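PDB 3BQG: peptide methionine sulfoxide reductase msrA/msrB from Neisseria meningitidis, which probably reduces methionine S-sulfoxide in proteins back to methionine through its MsrA domain, by way of a sulfenic acid intermediate. Local coordinates for residues W14-E17 against A18-Q21; H142-Y145 against L146-N149. The protein carries 1 engineered substitution. All coordinates share one frame; numbering follows the deposited sequence.

Contact 1: residues W14-E17 against A18-Q21; sequences WGLE and AYFQ
Leu-16 and Phe-20, one helical turn apart, lie side by side and point the same way. Phe-20 begins with CB 3.8 Å from Leu-16 O, and CG faces that oxygen too, more distantly than CD2 does. From there the ring turns one edge back along the helix: CD2 comes to 3.4 Å from Leu-16 O, which lies in the ring plane, and CE2 reaches CD1 of Leu-16 at 3.6 Å. In Leu-16, CG stands opposite the backbone N and beside the carbonyl carbon (chi1 -174°), which helps bring CD1 alongside the ring. Farther round, CD1 of Leu-16 only grazes CD2 of Tyr-19, at 4.4 Å. The backbone beneath is ordinary alpha-helix, with Phe-20 N hydrogen-bonded to Leu-16 O at 3.1 Å and Gln-21 N to Glu-17 O at 3.1 Å. CG of Gln-21 rests 3.5 Å from that same Glu-17 O.

The helix packs against the central mixed sheet. Leu-16 packs on Val-57 and Phe-20 on Val-59 of strand 54-62, while Phe-20 also meets Ile-71 and Tyr-74 of helix 68-78. Tyr-19 OH hydrogen-bonds Tyr-74 O. The Glu-17 side chain touches Ala-29 and Ser-31 of strand 26-34, its OE2 hydrogen-bonded to Asp-144 N.

Contact 2: residues H142-Y145 against L146-N149; sequences HQDY and LIKN
A type II beta turn from His-142 to Tyr-145 runs straight into the short helix 145-148, with Asp-144 at the N-cap position, and the contact is the single turn of that helix together with its lead-in. Asp-144 caps nothing with its carboxylate; its carbonyl does the work. Asp-144 O receives Lys-148 N at 3.1 Å, nearly head-on to the carbonyl (164°), and a weak bond from Ile-147 N as well. One residue on, Tyr-145 O takes Asn-149 N at 2.8 Å, in the carbonyl plane, plus a weak bond from Lys-148 N.

Lys-148 doubles back over the turn. With CG opposite its own carbonyl carbon (chi1 -56°) and the rest of the chain fully extended, it passes CG over Asp-144 O at 3.2 Å, lays CE 4.0 Å from Asp-144 CB, and delivers NZ to Gln-143 O in a weak hydrogen bond of 3.0 Å. The same NZ forms a salt bridge with Glu-140, probably its stronger hold. At 5.0 Å Asp-144 OD2 and Lys-148 NZ are not in contact, though the opposite charges may attract weakly.

The side chains of Tyr-145 and Leu-146 slant across each other, CD2 of the ring meeting CD2 of Leu-146 at 3.9 Å. The side-chain amide of Asn-149 lies roughly parallel to the Tyr-145 ring, over one face toward its rim, the planes 16° apart. Taken together, this is a beta turn leading into a single-turn helix, closed by hydrogen bonds to the carbonyls of Asp-144 and Tyr-145, with a lysine lying back over the turn.

Overall arrangement
Contact 1 comes first along the chain, on helix 14-21 shortly after strand 3-10; contact 2 follows far later, after strand 135-137, which edges the same mixed sheet. Their centres nevertheless lie only 9 Å apart, on the same side of the chain's centre. Contact 1 is buried, whereas contact 2 sits at the surface. They meet directly: Trp-14 NE1 and His-142 ND1 are probably hydrogen-bonded at 2.9 Å, Glu-17 OE2 probably accepts Asp-144 N, and the rings of Trp-14 and Tyr-145 stack. The pairing thus holds the late turn against helix 14-21, which follows the oxidised Cys-12.

Contact 1: residues W14-E17 against A18-Q21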
ATOM      1  N   TRP A  14       9.089   0.840  -1.672  1.00 19.26           N
ATOM      2  CA  TRP A  14      10.088   1.667  -0.985  1.00 20.18           C
ATOM      3  C   TRP A  14       9.460   3.002  -0.587  1.00 18.04           C
ATOM      4  O   TRP A  14       9.471   3.385   0.584  1.00 16.35           O
ATOM      5  CB  TRP A  14      11.304   1.945  -1.879  1.00 21.48           C
ATOM      6  CG  TRP A  14      12.116   0.740  -2.270  1.00 22.87           C
ATOM      7  CD1 TRP A  14      12.146  -0.478  -1.648  1.00 22.16           C
ATOM      8  CD2 TRP A  14      13.053   0.662  -3.351  1.00 24.14           C
ATOM      9  NE1 TRP A  14      13.047  -1.309  -2.278  1.00 24.57           N
ATOM     10  CE2 TRP A  14      13.616  -0.634  -3.325  1.00 23.68           C
ATOM     11  CE3 TRP A  14      13.472   1.564  -4.338  1.00 25.97           C
ATOM     12  CZ2 TRP A  14      14.581  -1.052  -4.253  1.00 25.94           C
ATOM     13  CZ3 TRP A  14      14.435   1.148  -5.262  1.00 26.57           C
ATOM     14  CH2 TRP A  14      14.976  -0.152  -5.211  1.00 26.04           C
ATOM     15  N   GLY A  15       8.902   3.702  -1.572  1.00 16.04           N
ATOM     16  CA  GLY A  15       8.284   4.991  -1.313  1.00 16.96           C
ATOM     17  C   GLY A  15       7.037   4.941  -0.441  1.00 17.68           C
ATOM     18  O   GLY A  15       6.883   5.757   0.469  1.00 16.95           O
ATOM     19  N   LEU A  16       6.145   3.989  -0.706  1.00 16.95           N
ATOM     20  CA  LEU A  16       4.917   3.881   0.072  1.00 16.53           C
ATOM     21  C   LEU A  16       5.201   3.547   1.535  1.00 17.90           C
ATOM     22  O   LEU A  16       4.518   4.040   2.431  1.00 17.15           O
ATOM     23  CB  LEU A  16       3.994   2.823  -0.541  1.00 18.34           C
ATOM     24  CG  LEU A  16       2.589   2.682   0.065  1.00 17.62           C
ATOM     25  CD1 LEU A  16       1.813   3.980  -0.089  1.00 15.99           C
ATOM     26  CD2 LEU A  16       1.855   1.540  -0.631  1.00 19.97           C
ATOM     27  N   GLU A  17       6.199   2.702   1.780  1.00 19.02           N
ATOM     28  CA  GLU A  17       6.540   2.333   3.149  1.00 20.81           C
ATOM     29  C   GLU A  17       7.110   3.543   3.879  1.00 19.64           C
ATOM     30  O   GLU A  17       6.678   3.879   4.982  1.00 19.72           O
ATOM     31  CB  GLU A  17       7.576   1.211   3.178  1.00 22.19           C
ATOM     32  CG  GLU A  17       8.130   0.972   4.584  1.00 27.36           C
ATOM     33  CD  GLU A  17       9.452   0.246   4.574  1.00 30.55           C
ATOM     34  OE1 GLU A  17      10.372   0.698   3.860  1.00 32.61           O
ATOM     35  OE2 GLU A  17       9.575  -0.778   5.279  1.00 34.10           O
ATOM     36  N   ALA A  18       8.085   4.190   3.249  1.00 18.15           N
ATOM     37  CA  ALA A  18       8.723   5.367   3.831  1.00 19.34           C
ATOM     38  C   ALA A  18       7.665   6.405   4.175  1.00 18.74           C
ATOM     39  O   ALA A  18       7.745   7.092   5.189  1.00 20.11           O
ATOM     40  CB  ALA A  18       9.724   5.949   2.841  1.00 18.14           C
ATOM     41  N   TYR A  19       6.672   6.511   3.305  1.00 18.34           N
ATOM     42  CA  TYR A  19       5.572   7.447   3.485  1.00 18.53           C
ATOM     43  C   TYR A  19       4.745   7.141   4.741  1.00 18.00           C
ATOM     44  O   TYR A  19       4.525   8.021   5.569  1.00 17.18           O
ATOM     45  CB  TYR A  19       4.682   7.408   2.234  1.00 18.77           C
ATOM     46  CG  TYR A  19       3.396   8.193   2.318  1.00 19.94           C
ATOM     47  CD1 TYR A  19       3.393   9.589   2.267  1.00 20.46           C
ATOM     48  CD2 TYR A  19       2.171   7.535   2.415  1.00 20.04           C
ATOM     49  CE1 TYR A  19       2.195  10.306   2.308  1.00 18.05           C
ATOM     50  CE2 TYR A  19       0.977   8.240   2.455  1.00 19.13           C
ATOM     51  CZ  TYR A  19       0.993   9.622   2.401  1.00 19.07           C
ATOM     52  OH  TYR A  19      -0.201  10.308   2.426  1.00 18.77           O
ATOM     53  N   PHE A  20       4.289   5.900   4.892  1.00 19.30           N
ATOM     54  CA  PHE A  20       3.470   5.556   6.053  1.00 22.43           C
ATOM     55  C   PHE A  20       4.197   5.586   7.399  1.00 24.74           C
ATOM     56  O   PHE A  20       3.574   5.808   8.435  1.00 25.68           O
ATOM     57  CB  PHE A  20       2.781   4.200   5.836  1.00 20.38           C
ATOM     58  CG  PHE A  20       1.448   4.320   5.150  1.00 19.75           C
ATOM     59  CD1 PHE A  20       0.299   4.603   5.881  1.00 17.69           C
ATOM     60  CD2 PHE A  20       1.357   4.242   3.765  1.00 18.50           C
ATOM     61  CE1 PHE A  20      -0.925   4.823   5.244  1.00 21.61           C
ATOM     62  CE2 PHE A  20       0.140   4.461   3.111  1.00 19.53           C
ATOM     63  CZ  PHE A  20      -1.008   4.751   3.855  1.00 18.64           C
ATOM     64  N   GLN A  21       5.511   5.385   7.388  1.00 27.11           N
ATOM     65  CA  GLN A  21       6.290   5.414   8.624  1.00 30.10           C
ATOM     66  C   GLN A  21       6.326   6.808   9.249  1.00 31.68           C
ATOM     67  O   GLN A  21       6.434   6.941  10.468  1.00 33.14           O
ATOM     68  CB  GLN A  21       7.723   4.932   8.364  1.00 30.73           C
ATOM     69  CG  GLN A  21       7.860   3.423   8.247  1.00 33.23           C
ATOM     70  CD  GLN A  21       7.790   2.722   9.597  1.00 35.69           C
ATOM     71  OE1 GLN A  21       6.944   3.039  10.433  1.00 39.20           O
ATOM     72  NE2 GLN A  21       8.676   1.760   9.809  1.00 38.70           N
TER

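Contact 2: residues H142-Y145 against L146-N149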
ATOM      1  N   HIS A 142      15.152  -4.634   1.778  1.00 23.40           N
ATOM      2  CA  HIS A 142      14.020  -3.847   1.292  1.00 21.44           C
ATOM      3  C   HIS A 142      13.305  -3.081   2.408  1.00 22.06           C
ATOM      4  O   HIS A 142      12.709  -2.033   2.159  1.00 22.31           O
ATOM      5  CB  HIS A 142      13.007  -4.747   0.578  1.00 23.34           C
ATOM      6  CG  HIS A 142      13.396  -5.106  -0.821  1.00 22.20           C
ATOM      7  ND1 HIS A 142      13.623  -4.158  -1.796  1.00 24.95           N
ATOM      8  CD2 HIS A 142      13.578  -6.308  -1.415  1.00 23.97           C
ATOM      9  CE1 HIS A 142      13.928  -4.761  -2.930  1.00 25.43           C
ATOM     10  NE2 HIS A 142      13.907  -6.067  -2.727  1.00 25.31           N
ATOM     11  N   GLN A 143      13.349  -3.602   3.634  1.00 20.56           N
ATOM     12  CA  GLN A 143      12.691  -2.938   4.762  1.00 20.99           C
ATOM     13  C   GLN A 143      13.429  -1.641   5.110  1.00 23.14           C
ATOM     14  O   GLN A 143      14.660  -1.627   5.175  1.00 21.48           O
ATOM     15  CB  GLN A 143      12.675  -3.853   5.990  1.00 21.89           C
ATOM     16  CG  GLN A 143      12.090  -5.242   5.756  1.00 21.22           C
ATOM     17  CD  GLN A 143      10.660  -5.201   5.239  1.00 22.36           C
ATOM     18  OE1 GLN A 143       9.930  -4.243   5.483  1.00 22.43           O
ATOM     19  NE2 GLN A 143      10.253  -6.253   4.534  1.00 23.46           N
ATOM     20  N   ASP A 144      12.678  -0.564   5.344  1.00 22.62           N
ATOM     21  CA  ASP A 144      13.268   0.739   5.666  1.00 25.50           C
ATOM     22  C   ASP A 144      14.282   1.127   4.599  1.00 25.61           C
ATOM     23  O   ASP A 144      15.293   1.763   4.892  1.00 26.30           O
ATOM     24  CB  ASP A 144      13.982   0.700   7.022  1.00 27.15           C
ATOM     25  CG  ASP A 144      13.062   0.315   8.157  1.00 27.63           C
ATOM     26  OD1 ASP A 144      11.956   0.885   8.252  1.00 26.28           O
ATOM     27  OD2 ASP A 144      13.453  -0.554   8.964  1.00 30.45           O
ATOM     28  N   TYR A 145      14.001   0.745   3.359  1.00 25.06           N
ATOM     29  CA  TYR A 145      14.900   1.017   2.246  1.00 25.70           C
ATOM     30  C   TYR A 145      15.375   2.456   2.113  1.00 25.85           C
ATOM     31  O   TYR A 145      16.578   2.701   2.028  1.00 27.11           O
ATOM     32  CB  TYR A 145      14.249   0.597   0.929  1.00 26.67           C
ATOM     33  CG  TYR A 145      15.185   0.683  -0.252  1.00 27.62           C
ATOM     34  CD1 TYR A 145      16.082  -0.346  -0.528  1.00 30.56           C
ATOM     35  CD2 TYR A 145      15.190   1.801  -1.082  1.00 28.34           C
ATOM     36  CE1 TYR A 145      16.959  -0.268  -1.603  1.00 31.55           C
ATOM     37  CE2 TYR A 145      16.062   1.893  -2.160  1.00 30.78           C
ATOM     38  CZ  TYR A 145      16.944   0.854  -2.417  1.00 32.48           C
ATOM     39  OH  TYR A 145      17.805   0.929  -3.486  1.00 31.80           O
ATOM     40  N   LEU A 146      14.443   3.405   2.080  1.00 26.77           N
ATOM     41  CA  LEU A 146      14.797   4.815   1.918  1.00 26.51           C
ATOM     42  C   LEU A 146      15.467   5.426   3.142  1.00 28.47           C
ATOM     43  O   LEU A 146      16.075   6.492   3.055  1.00 27.97           O
ATOM     44  CB  LEU A 146      13.560   5.631   1.524  1.00 24.25           C
ATOM     45  CG  LEU A 146      12.999   5.291   0.135  1.00 23.90           C
ATOM     46  CD1 LEU A 146      11.780   6.149  -0.166  1.00 22.86           C
ATOM     47  CD2 LEU A 146      14.079   5.499  -0.920  1.00 23.38           C
ATOM     48  N   ILE A 147      15.350   4.759   4.283  1.00 31.15           N
ATOM     49  CA  ILE A 147      15.987   5.247   5.501  1.00 33.25           C
ATOM     50  C   ILE A 147      17.452   4.832   5.436  1.00 34.43           C
ATOM     51  O   ILE A 147      18.336   5.549   5.903  1.00 35.49           O
ATOM     52  CB  ILE A 147      15.320   4.652   6.765  1.00 33.12           C
ATOM     53  CG1 ILE A 147      14.010   5.388   7.046  1.00 32.61           C
ATOM     54  CG2 ILE A 147      16.258   4.761   7.963  1.00 35.52           C
ATOM     55  CD1 ILE A 147      13.247   4.872   8.256  1.00 32.74           C
ATOM     56  N   LYS A 148      17.693   3.670   4.838  1.00 35.93           N
ATOM     57  CA  LYS A 148      19.039   3.131   4.682  1.00 36.83           C
ATOM     58  C   LYS A 148      19.717   3.742   3.456  1.00 38.44           C
ATOM     59  O   LYS A 148      20.941   3.861   3.411  1.00 39.11           O
ATOM     60  CB  LYS A 148      18.979   1.608   4.527  1.00 35.77           C
ATOM     61  CG  LYS A 148      18.270   0.892   5.666  1.00 36.26           C
ATOM     62  CD  LYS A 148      18.092  -0.599   5.389  1.00 33.28           C
ATOM     63  CE  LYS A 148      17.400  -1.289   6.560  1.00 33.30           C
ATOM     64  NZ  LYS A 148      17.161  -2.743   6.326  1.00 32.09           N
ATOM     65  N   ASN A 149      18.914   4.118   2.461  1.00 39.25           N
ATOM     66  CA  ASN A 149      19.424   4.716   1.228  1.00 41.06           C
ATOM     67  C   ASN A 149      18.651   6.007   0.947  1.00 42.40           C
ATOM     68  O   ASN A 149      17.791   6.043   0.068  1.00 42.04           O
ATOM     69  CB  ASN A 149      19.244   3.749   0.050  1.00 41.37           C
ATOM     70  CG  ASN A 149      19.762   2.349   0.349  1.00 42.55           C
ATOM     71  OD1 ASN A 149      19.139   1.583   1.090  1.00 43.13           O
ATOM     72  ND2 ASN A 149      20.908   2.008  -0.228  1.00 42.68           N
TER